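Local coordinates for protein phosphonopyruvate hydrolase (Variovorax sp., PDB 2HJP) that hydrolyses phosphonopyruvate to pyruvate and phosphate with the help of a divalent metal ion, cleaving a carbon-phosphorus bond, at residues A[3-7]-A[71-77]; A[17-22]-A[36-42]. One frame throughout, in Å; residues are numbered along the deposited sequence.

How the contacts relate
Both contacts lie in the N-terminal part of an eight-stranded beta/alpha barrel, and their centres lie about 11 Å apart. Contact 1 joins helix 3-13 to the loop that leads into strand 78-81. Contact 2 pairs strands 17-21 and 38-41 and lies between the segments of contact 1 along the chain. The two touch directly. P77 O and I39 N are 2.9 Å apart, a probable hydrogen bond, and L7 CD1 packs on F17 CE2 at 3.8 Å. Contact 2 runs on to the active site, where W40 and S42 bind phosphonopyruvate and the W40 side chain is about 5 Å from magnesium. Contact 1 is at the opposite, N-terminal end of these strands.

Contact 1: residues A[3-7]-A[71-77]; sequences KNQAL and ASTVSIP. With XYS (alpha-D-xylopyranose), chain B.
K3 reaches from the first turn of helix 3-13 along segment 71-77 and ends among its backbone carbonyls. Its CB is 4.4 Å from P77 CG. CG lies anti to the carbonyl carbon (chi1 -61°), and from there the chain is extended, which carries the amine along that segment. CG and CD pass the carbonyl oxygens of S75 and I76. CE comes within 3.3 Å of V74 O. At the tip, NZ donates a hydrogen bond of 2.8 Å to V74 O, arriving 33° out of the carbonyl plane. A71 O is also close, 2.7 Å from NZ. A water accepts from NZ and donates to I76 O, so the amine also reaches that carbonyl indirectly. Segment 71-77 runs from the end of helix 60-71 through the loop to strand 78-81, an alpha-to-beta connection of the barrel. An alanine in place of K3 would probably leave V74 O without this donor and the bridging water without its link to helix 3-13. Nearer the K3 backbone, the P77 ring sits against the helix: its CG is 3.7 Å from K3 O and 4.1 Å from L7 CB. A6 CB adds a looser apolar touch to the same CG. S75 points away from helix 3-13; its OG hydrogen-bonds E32 of helix 25-34 and lies 3.3 Å from C5 of a bound xylopyranose.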
ATOM      1  N   LYS A   3      -4.151 -20.765  15.017  1.00 22.45           N
ATOM      2  CA  LYS A   3      -4.507 -21.293  13.686  1.00 21.49           C
ATOM      3  C   LYS A   3      -3.446 -22.250  13.163  1.00 20.19           C
ATOM      4  O   LYS A   3      -3.752 -23.249  12.547  1.00 19.28           O
ATOM      5  CB  LYS A   3      -4.684 -20.147  12.682  1.00 19.79           C
ATOM      6  CG  LYS A   3      -5.786 -19.161  13.053  1.00 19.55           C
ATOM      7  CD  LYS A   3      -5.654 -17.867  12.258  1.00 20.82           C
ATOM      8  CE  LYS A   3      -7.031 -17.139  12.198  1.00 18.02           C
ATOM      9  NZ  LYS A   3      -6.897 -15.821  11.466  1.00 17.40           N
ATOM     10  N   ASN A   4      -2.175 -21.958  13.406  1.00 22.59           N
ATOM     11  CA  ASN A   4      -1.112 -22.863  12.849  1.00 22.87           C
ATOM     12  C   ASN A   4      -1.216 -24.246  13.452  1.00 24.01           C
ATOM     13  O   ASN A   4      -1.033 -25.238  12.785  1.00 23.49           O
ATOM     14  CB  ASN A   4       0.290 -22.323  13.122  1.00 23.33           C
ATOM     15  CG  ASN A   4       0.555 -20.991  12.407  1.00 25.81           C
ATOM     16  OD1 ASN A   4      -0.222 -20.567  11.559  1.00 21.41           O
ATOM     17  ND2 ASN A   4       1.676 -20.323  12.769  1.00 22.68           N
ATOM     18  N   GLN A   5      -1.525 -24.286  14.746  1.00 27.48           N
ATOM     19  CA  GLN A   5      -1.685 -25.563  15.440  1.00 29.32           C
ATOM     20  C   GLN A   5      -2.881 -26.290  14.861  1.00 29.00           C
ATOM     21  O   GLN A   5      -2.827 -27.496  14.611  1.00 29.96           O
ATOM     22  CB  GLN A   5      -1.924 -25.334  16.938  1.00 30.97           C
ATOM     23  CG  GLN A   5      -0.759 -24.770  17.658  1.00 34.75           C
ATOM     24  CD  GLN A   5      -1.082 -24.594  19.108  1.00 38.57           C
ATOM     25  OE1 GLN A   5      -2.127 -24.009  19.474  1.00 39.83           O
ATOM     26  NE2 GLN A   5      -0.203 -25.115  19.965  1.00 40.53           N
ATOM     27  N   ALA A   6      -3.988 -25.567  14.712  1.00 26.28           N
ATOM     28  CA  ALA A   6      -5.185 -26.155  14.104  1.00 23.83           C
ATOM     29  C   ALA A   6      -4.888 -26.821  12.738  1.00 22.14           C
ATOM     30  O   ALA A   6      -5.369 -27.874  12.466  1.00 21.76           O
ATOM     31  CB  ALA A   6      -6.285 -25.054  13.908  1.00 24.57           C
ATOM     32  N   LEU A   7      -4.118 -26.178  11.861  1.00 22.47           N
ATOM     33  CA  LEU A   7      -3.839 -26.764  10.559  1.00 21.50           C
ATOM     34  C   LEU A   7      -2.938 -27.976  10.720  1.00 24.05           C
ATOM     35  O   LEU A   7      -3.157 -29.033  10.090  1.00 22.74           O
ATOM     36  CB  LEU A   7      -3.195 -25.724   9.629  1.00 22.63           C
ATOM     37  CG  LEU A   7      -2.740 -26.226   8.260  1.00 21.52           C
ATOM     38  CD1 LEU A   7      -3.932 -26.796   7.491  1.00 23.35           C
ATOM     39  CD2 LEU A   7      -2.010 -25.083   7.507  1.00 18.13           C
ATOM     40  N   ALA A  71      -6.723 -12.890   6.997  1.00 14.93           N
ATOM     41  CA  ALA A  71      -6.419 -13.540   8.247  1.00 16.28           C
ATOM     42  C   ALA A  71      -6.988 -12.738   9.431  1.00 18.10           C
ATOM     43  O   ALA A  71      -7.313 -13.332  10.429  1.00 17.07           O
ATOM     44  CB  ALA A  71      -4.884 -13.749   8.386  1.00 14.96           C
ATOM     45  N   SER A  72      -7.140 -11.414   9.307  1.00 17.42           N
ATOM     46  CA  SER A  72      -7.654 -10.621  10.422  1.00 19.81           C
ATOM     47  C   SER A  72      -9.171 -10.690  10.498  1.00 20.80           C
ATOM     48  O   SER A  72      -9.801 -10.194  11.435  1.00 22.86           O
ATOM     49  CB  SER A  72      -7.200  -9.147  10.286  1.00 20.61           C
ATOM     50  OG  SER A  72      -7.783  -8.555   9.131  1.00 25.03           O
ATOM     51  N   THR A  73      -9.773 -11.309   9.497  1.00 19.65           N
ATOM     52  CA  THR A  73     -11.222 -11.431   9.458  1.00 18.85           C
ATOM     53  C   THR A  73     -11.694 -12.853   9.846  1.00 19.25           C
ATOM     54  O   THR A  73     -12.717 -12.980  10.454  1.00 19.71           O
ATOM     55  CB  THR A  73     -11.720 -11.106   8.027  1.00 17.71           C
ATOM     56  OG1 THR A  73     -11.379  -9.753   7.733  1.00 18.91           O
ATOM     57  CG2 THR A  73     -13.263 -11.266   7.841  1.00 16.82           C
ATOM     58  N   VAL A  74     -10.979 -13.919   9.459  1.00 17.06           N
ATOM     59  CA  VAL A  74     -11.503 -15.245   9.744  1.00 17.56           C
ATOM     60  C   VAL A  74     -10.777 -15.868  10.961  1.00 17.49           C
ATOM     61  O   VAL A  74      -9.705 -15.409  11.348  1.00 17.42           O
ATOM     62  CB  VAL A  74     -11.386 -16.203   8.451  1.00 15.05           C
ATOM     63  CG1 VAL A  74     -12.122 -15.564   7.232  1.00 12.97           C
ATOM     64  CG2 VAL A  74      -9.931 -16.376   8.058  1.00 12.97           C
ATOM     65  N   SER A  75     -11.361 -16.913  11.526  1.00 18.15           N
ATOM     66  CA  SER A  75     -10.786 -17.587  12.674  1.00 19.24           C
ATOM     67  C   SER A  75     -10.189 -18.928  12.219  1.00 19.79           C
ATOM     68  O   SER A  75      -9.534 -19.623  13.001  1.00 19.43           O
ATOM     69  CB  SER A  75     -11.887 -17.838  13.754  1.00 22.00           C
ATOM     70  OG  SER A  75     -12.702 -18.965  13.368  1.00 23.84           O
ATOM     71  N   ILE A  76     -10.350 -19.284  10.933  1.00 17.26           N
ATOM     72  CA  ILE A  76      -9.841 -20.569  10.468  1.00 17.98           C
ATOM     73  C   ILE A  76      -8.502 -20.332   9.717  1.00 16.36           C
ATOM     74  O   ILE A  76      -8.240 -19.205   9.314  1.00 16.28           O
ATOM     75  CB  ILE A  76     -10.889 -21.290   9.554  1.00 20.82           C
ATOM     76  CG1 ILE A  76     -11.260 -20.401   8.359  1.00 22.80           C
ATOM     77  CG2 ILE A  76     -12.116 -21.680  10.417  1.00 17.49           C
ATOM     78  CD1 ILE A  76     -12.065 -19.184   8.616  1.00 35.24           C
ATOM     79  N   PRO A  77      -7.651 -21.370   9.543  1.00 17.82           N
ATOM     80  CA  PRO A  77      -6.354 -21.219   8.849  1.00 17.74           C
ATOM     81  C   PRO A  77      -6.430 -20.704   7.408  1.00 16.33           C
ATOM     82  O   PRO A  77      -7.325 -21.079   6.630  1.00 18.01           O
ATOM     83  CB  PRO A  77      -5.773 -22.644   8.845  1.00 16.99           C
ATOM     84  CG  PRO A  77      -6.415 -23.277  10.049  1.00 18.52           C
ATOM     85  CD  PRO A  77      -7.840 -22.769   9.995  1.00 16.62           C
TER
HETATM   86  C1  XYS B 293     -16.222 -16.212  13.901  1.00 58.72           C
HETATM   87  C2  XYS B 293     -16.100 -15.025  14.898  1.00 58.54           C
HETATM   88  C3  XYS B 293     -14.683 -15.086  15.550  1.00 58.01           C
HETATM   89  C4  XYS B 293     -14.383 -16.479  16.209  1.00 57.29           C
HETATM   90  C5  XYS B 293     -14.889 -17.711  15.431  1.00 57.39           C
HETATM   91  O1  XYS B 293     -15.314 -16.185  12.773  1.00 58.76           O
HETATM   92  O2  XYS B 293     -16.229 -13.795  14.182  1.00 60.27           O
HETATM   93  O3  XYS B 293     -14.516 -14.006  16.511  1.00 56.90           O
HETATM   94  O4  XYS B 293     -13.046 -16.665  16.721  1.00 55.84           O
HETATM   95  O5  XYS B 293     -16.110 -17.472  14.587  1.00 58.76           O
HETATM   96  O   HOH W   1      -6.413 -17.063   8.834  1.00 14.78           O

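Contact 2: residues A[17-22]-A[36-42]; sequences FTAMAA and FGGIWGS. With PPR (phosphonopyruvate), chain G.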
ATOM      1  N   PHE A  17      -8.899 -32.190   5.131  1.00 19.36           N
ATOM      2  CA  PHE A  17      -9.085 -30.742   5.379  1.00 17.63           C
ATOM      3  C   PHE A  17      -9.505 -30.039   4.070  1.00 17.52           C
ATOM      4  O   PHE A  17      -8.867 -30.252   2.995  1.00 19.17           O
ATOM      5  CB  PHE A  17      -7.747 -30.179   5.846  1.00 18.64           C
ATOM      6  CG  PHE A  17      -7.763 -28.745   6.243  1.00 17.25           C
ATOM      7  CD1 PHE A  17      -8.172 -28.376   7.509  1.00 17.63           C
ATOM      8  CD2 PHE A  17      -7.328 -27.771   5.352  1.00 19.57           C
ATOM      9  CE1 PHE A  17      -8.164 -27.035   7.922  1.00 18.56           C
ATOM     10  CE2 PHE A  17      -7.293 -26.425   5.712  1.00 19.07           C
ATOM     11  CZ  PHE A  17      -7.719 -26.039   7.028  1.00 19.70           C
ATOM     12  N   THR A  18     -10.565 -29.238   4.132  1.00 16.30           N
ATOM     13  CA  THR A  18     -11.016 -28.522   2.937  1.00 15.70           C
ATOM     14  C   THR A  18     -10.688 -27.034   3.035  1.00 16.04           C
ATOM     15  O   THR A  18     -10.814 -26.411   4.111  1.00 14.45           O
ATOM     16  CB  THR A  18     -12.536 -28.661   2.726  1.00 12.95           C
ATOM     17  OG1 THR A  18     -13.207 -28.066   3.824  1.00 19.21           O
ATOM     18  CG2 THR A  18     -12.944 -30.150   2.690  1.00 17.18           C
ATOM     19  N   ALA A  19     -10.228 -26.489   1.927  1.00 15.80           N
ATOM     20  CA  ALA A  19      -9.908 -25.055   1.926  1.00 17.56           C
ATOM     21  C   ALA A  19     -10.572 -24.481   0.644  1.00 16.60           C
ATOM     22  O   ALA A  19     -10.443 -25.046  -0.435  1.00 18.53           O
ATOM     23  CB  ALA A  19      -8.384 -24.819   1.851  1.00 16.76           C
ATOM     24  N   MET A  20     -11.235 -23.356   0.797  1.00 16.81           N
ATOM     25  CA  MET A  20     -11.939 -22.651  -0.321  1.00 15.99           C
ATOM     26  C   MET A  20     -11.273 -21.320  -0.695  1.00 16.77           C
ATOM     27  O   MET A  20     -10.860 -20.483   0.169  1.00 16.90           O
ATOM     28  CB  MET A  20     -13.394 -22.359   0.102  1.00 14.36           C
ATOM     29  CG  MET A  20     -14.205 -21.466  -0.891  1.00 16.67           C
ATOM     30  SD  MET A  20     -14.225 -22.174  -2.553  1.00 16.89           S
ATOM     31  CE  MET A  20     -15.411 -23.562  -2.320  1.00 16.52           C
ATOM     32  N   ALA A  21     -11.194 -21.117  -1.998  1.00 16.39           N
ATOM     33  CA  ALA A  21     -10.647 -19.887  -2.517  1.00 13.76           C
ATOM     34  C   ALA A  21     -11.433 -18.649  -2.022  1.00 14.50           C
ATOM     35  O   ALA A  21     -12.661 -18.696  -1.817  1.00 15.27           O
ATOM     36  CB  ALA A  21     -10.733 -19.926  -4.063  1.00 12.12           C
ATOM     37  N   ALA A  22     -10.725 -17.531  -1.872  1.00 14.55           N
ATOM     38  CA  ALA A  22     -11.350 -16.283  -1.522  1.00 14.02           C
ATOM     39  C   ALA A  22     -10.543 -15.166  -2.167  1.00 14.59           C
ATOM     40  O   ALA A  22      -9.312 -15.215  -2.138  1.00 14.13           O
ATOM     41  CB  ALA A  22     -11.410 -16.052   0.008  1.00 12.97           C
ATOM     42  N   PHE A  36     -16.054 -24.502   5.612  1.00 17.28           N
ATOM     43  CA  PHE A  36     -14.806 -25.057   5.091  1.00 15.23           C
ATOM     44  C   PHE A  36     -13.765 -24.997   6.197  1.00 17.17           C
ATOM     45  O   PHE A  36     -13.857 -24.180   7.112  1.00 17.90           O
ATOM     46  CB  PHE A  36     -14.332 -24.288   3.835  1.00 18.16           C
ATOM     47  CG  PHE A  36     -15.165 -24.560   2.642  1.00 16.22           C
ATOM     48  CD1 PHE A  36     -14.969 -25.734   1.898  1.00 15.64           C
ATOM     49  CD2 PHE A  36     -16.189 -23.682   2.298  1.00 19.06           C
ATOM     50  CE1 PHE A  36     -15.764 -26.036   0.821  1.00 18.62           C
ATOM     51  CE2 PHE A  36     -17.035 -23.963   1.200  1.00 20.31           C
ATOM     52  CZ  PHE A  36     -16.817 -25.158   0.443  1.00 15.96           C
ATOM     53  N   GLY A  37     -12.776 -25.881   6.105  1.00 17.24           N
ATOM     54  CA  GLY A  37     -11.702 -25.986   7.075  1.00 16.41           C
ATOM     55  C   GLY A  37     -10.745 -24.805   7.041  1.00 16.23           C
ATOM     56  O   GLY A  37     -10.272 -24.354   8.083  1.00 15.41           O
ATOM     57  N   GLY A  38     -10.441 -24.315   5.848  1.00 14.97           N
ATOM     58  CA  GLY A  38      -9.535 -23.188   5.773  1.00 14.57           C
ATOM     59  C   GLY A  38      -9.807 -22.358   4.502  1.00 15.67           C
ATOM     60  O   GLY A  38     -10.675 -22.732   3.670  1.00 14.66           O
ATOM     61  N   ILE A  39      -9.104 -21.243   4.381  1.00 13.62           N
ATOM     62  CA  ILE A  39      -9.205 -20.352   3.246  1.00 14.25           C
ATOM     63  C   ILE A  39      -7.983 -20.548   2.323  1.00 13.20           C
ATOM     64  O   ILE A  39      -6.864 -20.746   2.816  1.00 13.73           O
ATOM     65  CB  ILE A  39      -9.239 -18.852   3.732  1.00 17.37           C
ATOM     66  CG1 ILE A  39     -10.400 -18.641   4.727  1.00 16.01           C
ATOM     67  CG2 ILE A  39      -9.314 -17.891   2.512  1.00 15.03           C
ATOM     68  CD1 ILE A  39     -11.829 -18.870   4.185  1.00 17.95           C
ATOM     69  N   TRP A  40      -8.209 -20.531   1.002  1.00 15.16           N
ATOM     70  CA  TRP A  40      -7.131 -20.643   0.017  1.00 14.14           C
ATOM     71  C   TRP A  40      -6.956 -19.205  -0.536  1.00 15.98           C
ATOM     72  O   TRP A  40      -7.864 -18.666  -1.223  1.00 15.83           O
ATOM     73  CB  TRP A  40      -7.547 -21.635  -1.092  1.00 14.24           C
ATOM     74  CG  TRP A  40      -6.742 -21.620  -2.351  1.00 13.93           C
ATOM     75  CD1 TRP A  40      -7.229 -21.558  -3.624  1.00 14.71           C
ATOM     76  CD2 TRP A  40      -5.311 -21.743  -2.485  1.00 16.21           C
ATOM     77  NE1 TRP A  40      -6.199 -21.636  -4.544  1.00 13.23           N
ATOM     78  CE2 TRP A  40      -5.019 -21.742  -3.873  1.00 15.22           C
ATOM     79  CE3 TRP A  40      -4.255 -21.858  -1.565  1.00 16.69           C
ATOM     80  CZ2 TRP A  40      -3.707 -21.855  -4.367  1.00 15.15           C
ATOM     81  CZ3 TRP A  40      -2.952 -21.971  -2.036  1.00 16.01           C
ATOM     82  CH2 TRP A  40      -2.681 -21.965  -3.435  1.00 18.28           C
ATOM     83  N   GLY A  41      -5.809 -18.596  -0.232  1.00 14.10           N
ATOM     84  CA  GLY A  41      -5.534 -17.228  -0.685  1.00 16.11           C
ATOM     85  C   GLY A  41      -4.956 -17.281  -2.084  1.00 13.78           C
ATOM     86  O   GLY A  41      -3.823 -16.970  -2.349  1.00 14.31           O
ATOM     87  N   SER A  42      -5.815 -17.701  -2.981  1.00 13.41           N
ATOM     88  CA  SER A  42      -5.565 -17.906  -4.390  1.00 13.38           C
ATOM     89  C   SER A  42      -4.961 -16.733  -5.206  1.00 14.90           C
ATOM     90  O   SER A  42      -5.532 -15.668  -5.234  1.00 14.83           O
ATOM     91  CB  SER A  42      -6.920 -18.275  -5.043  1.00 10.59           C
ATOM     92  OG  SER A  42      -6.722 -18.408  -6.450  1.00 13.21           O
TER
HETATM   93  C1  PPR G 291      -4.487 -20.542  -7.673  1.00 20.18           C
HETATM   94  O1  PPR G 291      -5.699 -20.722  -7.241  1.00 17.46           O
HETATM   95  O2' PPR G 291      -3.966 -19.470  -7.825  1.00 17.68           O
HETATM   96  C2  PPR G 291      -3.744 -21.812  -7.964  1.00 21.75           C
HETATM   97  C3  PPR G 291      -4.243 -22.997  -8.422  1.00 23.63           C
HETATM   98  O2  PPR G 291      -2.434 -21.706  -7.742  1.00 18.90           O
HETATM   99  P   PPR G 291      -4.348 -22.900 -10.274  1.00 26.69           P
HETATM  100  O1P PPR G 291      -2.869 -22.747 -10.727  1.00 25.43           O
HETATM  101  O2P PPR G 291      -5.237 -21.668 -10.593  1.00 26.79           O
HETATM  102  O3P PPR G 291      -4.880 -24.193 -10.682  1.00 26.75           O
HETATM  103  O   HOH W   2      -6.540 -14.422  -2.832  1.00 15.61           O
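The F17 ring packs against bare backbone, with CZ 3.2 Å from G37 O and G38 N close by. G37 CA makes an off-centre CH-pi contact with this ring. With no side chain at G37 or G38, the ring comes right up to the main chain. Strands 17-21 and 38-41 run parallel. G38 N donates to T18 O in the carbonyl plane, and M20 N to G38 O. W40 N then gives M20 O a nearly straight N-H bond (173°), although it sits well above the carbonyl plane. A22 N to W40 O completes the ladder. M20 CB lies over one face of the F36 ring, 3.9 Å from its centroid. Bends at chi2 (56°) and chi3 (74°) fold the chain back, bringing CE to 3.5 Å from F36 CZ, with the sulfur above the same ring as a distant Met-aromatic contact. T18 OG1 meets the edge of that ring. At the C-terminal end, W40 NE1 (2.9 Å) and S42 OG (2.7 Å) both donate to phosphonopyruvate O1, gripping one carboxylate oxygen. These strands form a beta-alpha-beta unit with helix 25-34, which covers I39 and A22, while strands 229-234 and 78-81 flank the pair in the barrel.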